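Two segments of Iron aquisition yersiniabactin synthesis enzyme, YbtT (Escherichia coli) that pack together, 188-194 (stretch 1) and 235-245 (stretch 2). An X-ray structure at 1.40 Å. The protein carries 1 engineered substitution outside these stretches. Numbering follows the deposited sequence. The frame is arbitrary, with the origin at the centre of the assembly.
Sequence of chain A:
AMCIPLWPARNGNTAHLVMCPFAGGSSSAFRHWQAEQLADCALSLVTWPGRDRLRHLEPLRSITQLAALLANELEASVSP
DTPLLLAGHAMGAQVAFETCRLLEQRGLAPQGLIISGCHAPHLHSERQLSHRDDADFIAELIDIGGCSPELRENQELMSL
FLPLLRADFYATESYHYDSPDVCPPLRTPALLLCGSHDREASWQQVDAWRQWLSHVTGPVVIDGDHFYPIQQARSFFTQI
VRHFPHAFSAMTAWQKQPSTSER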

# COMPACT_ATOMS: atom_id res chain seq x y z
N THR A 188 -3.11 -11.02 -12.76
CA THR A 188 -2.71 -9.66 -13.13
C THR A 188 -1.18 -9.56 -13.09
O THR A 188 -0.56 -9.96 -12.11
CB THR A 188 -3.31 -8.68 -12.12
OG1 THR A 188 -4.75 -8.67 -12.22
CG2 THR A 188 -2.80 -7.25 -12.35
N PRO A 189 -0.55 -8.97 -14.11
CA PRO A 189 0.91 -8.81 -14.08
C PRO A 189 1.33 -7.98 -12.88
O PRO A 189 0.73 -6.94 -12.58
CB PRO A 189 1.21 -8.09 -15.39
CG PRO A 189 0.10 -8.50 -16.28
CD PRO A 189 -1.12 -8.53 -15.40
N ALA A 190 2.38 -8.45 -12.21
CA ALA A 190 2.76 -7.95 -10.90
C ALA A 190 4.25 -7.63 -10.85
O ALA A 190 5.08 -8.32 -11.45
CB ALA A 190 2.44 -8.95 -9.81
N LEU A 191 4.56 -6.57 -10.10
CA LEU A 191 5.92 -6.15 -9.82
C LEU A 191 6.12 -6.14 -8.31
O LEU A 191 5.29 -5.59 -7.58
CB LEU A 191 6.15 -4.75 -10.36
CG LEU A 191 7.46 -4.05 -10.00
CD1 LEU A 191 8.67 -4.82 -10.57
CD2 LEU A 191 7.44 -2.62 -10.50
N LEU A 192 7.21 -6.74 -7.86
CA LEU A 192 7.60 -6.76 -6.46
C LEU A 192 8.76 -5.80 -6.26
O LEU A 192 9.75 -5.87 -7.00
CB LEU A 192 8.05 -8.17 -6.06
CG LEU A 192 7.07 -9.32 -6.28
CD1 LEU A 192 7.67 -10.65 -5.82
CD2 LEU A 192 5.76 -9.09 -5.57
N LEU A 193 8.62 -4.91 -5.29
CA LEU A 193 9.66 -3.95 -4.92
C LEU A 193 10.05 -4.17 -3.47
O LEU A 193 9.20 -4.46 -2.61
CB LEU A 193 9.16 -2.52 -5.10
CG LEU A 193 8.77 -2.08 -6.51
CD1 LEU A 193 8.28 -0.65 -6.48
CD2 LEU A 193 9.94 -2.22 -7.46
N CYS A 194 11.34 -4.02 -3.19
CA CYS A 194 11.84 -4.02 -1.82
C CYS A 194 12.95 -2.98 -1.71
O CYS A 194 13.47 -2.48 -2.72
CB CYS A 194 12.27 -5.41 -1.37
SG CYS A 194 13.79 -6.01 -2.16
N SER A 235 13.15 6.79 -8.02
CA SER A 235 13.43 5.38 -8.27
C SER A 235 12.14 4.55 -8.25
O SER A 235 11.96 3.65 -9.09
CB SER A 235 14.42 4.86 -7.23
OG SER A 235 15.64 5.56 -7.29
N PHE A 236 11.26 4.83 -7.29
CA PHE A 236 10.00 4.08 -7.16
C PHE A 236 9.17 4.20 -8.43
O PHE A 236 8.76 3.20 -9.02
CB PHE A 236 9.27 4.64 -5.93
CG PHE A 236 7.96 3.95 -5.58
CD1 PHE A 236 7.96 2.74 -4.90
CD2 PHE A 236 6.74 4.56 -5.86
CE1 PHE A 236 6.76 2.15 -4.54
CE2 PHE A 236 5.55 3.96 -5.51
CZ PHE A 236 5.56 2.75 -4.85
N PHE A 237 8.92 5.43 -8.89
CA PHE A 237 8.12 5.59 -10.10
C PHE A 237 8.83 5.10 -11.34
O PHE A 237 8.18 4.56 -12.24
CB PHE A 237 7.61 7.03 -10.24
CG PHE A 237 6.54 7.36 -9.23
CD1 PHE A 237 5.27 6.83 -9.35
CD2 PHE A 237 6.83 8.14 -8.13
CE1 PHE A 237 4.29 7.11 -8.41
CE2 PHE A 237 5.87 8.42 -7.20
CZ PHE A 237 4.59 7.90 -7.34
N THR A 238 10.16 5.24 -11.42
CA THR A 238 10.89 4.70 -12.55
C THR A 238 10.64 3.21 -12.70
O THR A 238 10.37 2.72 -13.81
CB THR A 238 12.39 4.95 -12.38
OG1 THR A 238 12.62 6.35 -12.41
CG2 THR A 238 13.16 4.28 -13.51
N GLN A 239 10.70 2.46 -11.60
CA GLN A 239 10.54 1.01 -11.72
C GLN A 239 9.11 0.65 -12.09
O GLN A 239 8.88 -0.29 -12.84
CB GLN A 239 10.98 0.31 -10.44
CG GLN A 239 12.46 0.48 -10.16
CD GLN A 239 13.33 0.02 -11.32
OE1 GLN A 239 13.02 -0.95 -11.99
NE2 GLN A 239 14.42 0.74 -11.56
N ILE A 240 8.12 1.39 -11.57
CA ILE A 240 6.75 1.13 -11.97
C ILE A 240 6.58 1.34 -13.47
O ILE A 240 6.07 0.48 -14.19
CB ILE A 240 5.77 1.99 -11.15
CG1 ILE A 240 5.84 1.56 -9.68
CG2 ILE A 240 4.38 1.89 -11.69
CD1 ILE A 240 5.06 2.44 -8.74
N VAL A 241 6.99 2.51 -13.98
CA VAL A 241 6.75 2.79 -15.39
C VAL A 241 7.46 1.79 -16.28
O VAL A 241 6.88 1.28 -17.25
CB VAL A 241 7.14 4.25 -15.73
CG1 VAL A 241 6.95 4.50 -17.23
CG2 VAL A 241 6.31 5.22 -14.93
N ARG A 242 8.73 1.48 -15.96
CA ARG A 242 9.54 0.57 -16.78
C ARG A 242 8.88 -0.79 -16.94
O ARG A 242 9.04 -1.45 -17.97
CB ARG A 242 10.91 0.33 -16.12
CG ARG A 242 11.90 1.45 -16.24
CD ARG A 242 13.24 1.03 -15.62
NE ARG A 242 13.82 -0.12 -16.33
CZ ARG A 242 14.14 -1.30 -15.78
NH1 ARG A 242 13.98 -1.53 -14.48
NH2 ARG A 242 14.66 -2.25 -16.54
N HIS A 243 8.18 -1.25 -15.91
CA HIS A 243 7.66 -2.61 -15.89
C HIS A 243 6.24 -2.76 -16.45
O HIS A 243 5.79 -3.90 -16.60
CB HIS A 243 7.74 -3.21 -14.48
CG HIS A 243 9.13 -3.59 -14.08
ND1 HIS A 243 9.99 -2.73 -13.44
CD2 HIS A 243 9.82 -4.74 -14.27
CE1 HIS A 243 11.14 -3.33 -13.23
NE2 HIS A 243 11.07 -4.55 -13.73
N PHE A 244 5.53 -1.67 -16.74
CA PHE A 244 4.17 -1.74 -17.29
C PHE A 244 4.08 -0.88 -18.54
O PHE A 244 3.23 0.01 -18.65
CB PHE A 244 3.15 -1.34 -16.22
CG PHE A 244 3.16 -2.27 -15.04
CD1 PHE A 244 2.48 -3.47 -15.07
CD2 PHE A 244 3.90 -1.96 -13.91
CE1 PHE A 244 2.52 -4.34 -14.00
CE2 PHE A 244 3.94 -2.83 -12.83
CZ PHE A 244 3.26 -4.02 -12.87
N PRO A 245 4.93 -1.15 -19.54
CA PRO A 245 4.92 -0.30 -20.74
C PRO A 245 3.61 -0.34 -21.49
O PRO A 245 3.25 0.65 -22.13
CB PRO A 245 6.07 -0.87 -21.58
CG PRO A 245 6.24 -2.28 -21.09
CD PRO A 245 5.95 -2.21 -19.63

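A helix that enters stretch 2 from earlier in the chain lies against a strand that runs through Leu191 to Cys194, with its axis 9.7 Å away and nearly antiparallel at 157°. No hydrogen bond crosses between them; the contact is one of apolar packing. In the extended strand, Leu191 and Leu193 point toward the helix while Ala190 points away, the alternation expected of a β-strand.

Along stretch 2, the first residue to touch the strand is Phe236. Its CA-to-CB bond runs sideways, but the ring, with chi1 in the t well, comes nearer the strand and sets CE1 3.7 Å from CD1 of Leu193. A long aromatic side chain suits this place because it can reach a leucine that its own CB does not face.

One turn on, Gln239 points toward the strand. Its CB lies 4.0 Å from Leu193 CD2, so the aliphatic root of a polar residue does the packing, while its OE1 accepts a weak hydrogen bond from Arg242 NH1 (2.7 Å). The backbone contributes too: Gln239 O is 3.6 Å from Leu191 CD2. Leu191 CD2 also lies 4.1 Å from Ile240 CA, so it rests against the helix backbone.

His243 is tethered to the backbone one turn back: its ND1 donates to Gln239 O at 2.7 Å, satisfying a polar atom beside a hydrophobic neighbour. The ring then offers a face to Leu191, whose CD1 sits 3.7 Å from the ring centroid and almost on its normal, a CH-π contact.

Next in sequence, Phe244 closes the interface. Its CA-to-CB bond also runs sideways, yet the ring comes nearer stretch 1, with Phe244 CE2 3.8 Å from Leu191 CB and Phe244 CE1 4.2 Å from Pro189 CB. Pro189 O approaches the ring edge, 3.5 Å from CE1, where the partly positive C-H rim can suit a carbonyl oxygen.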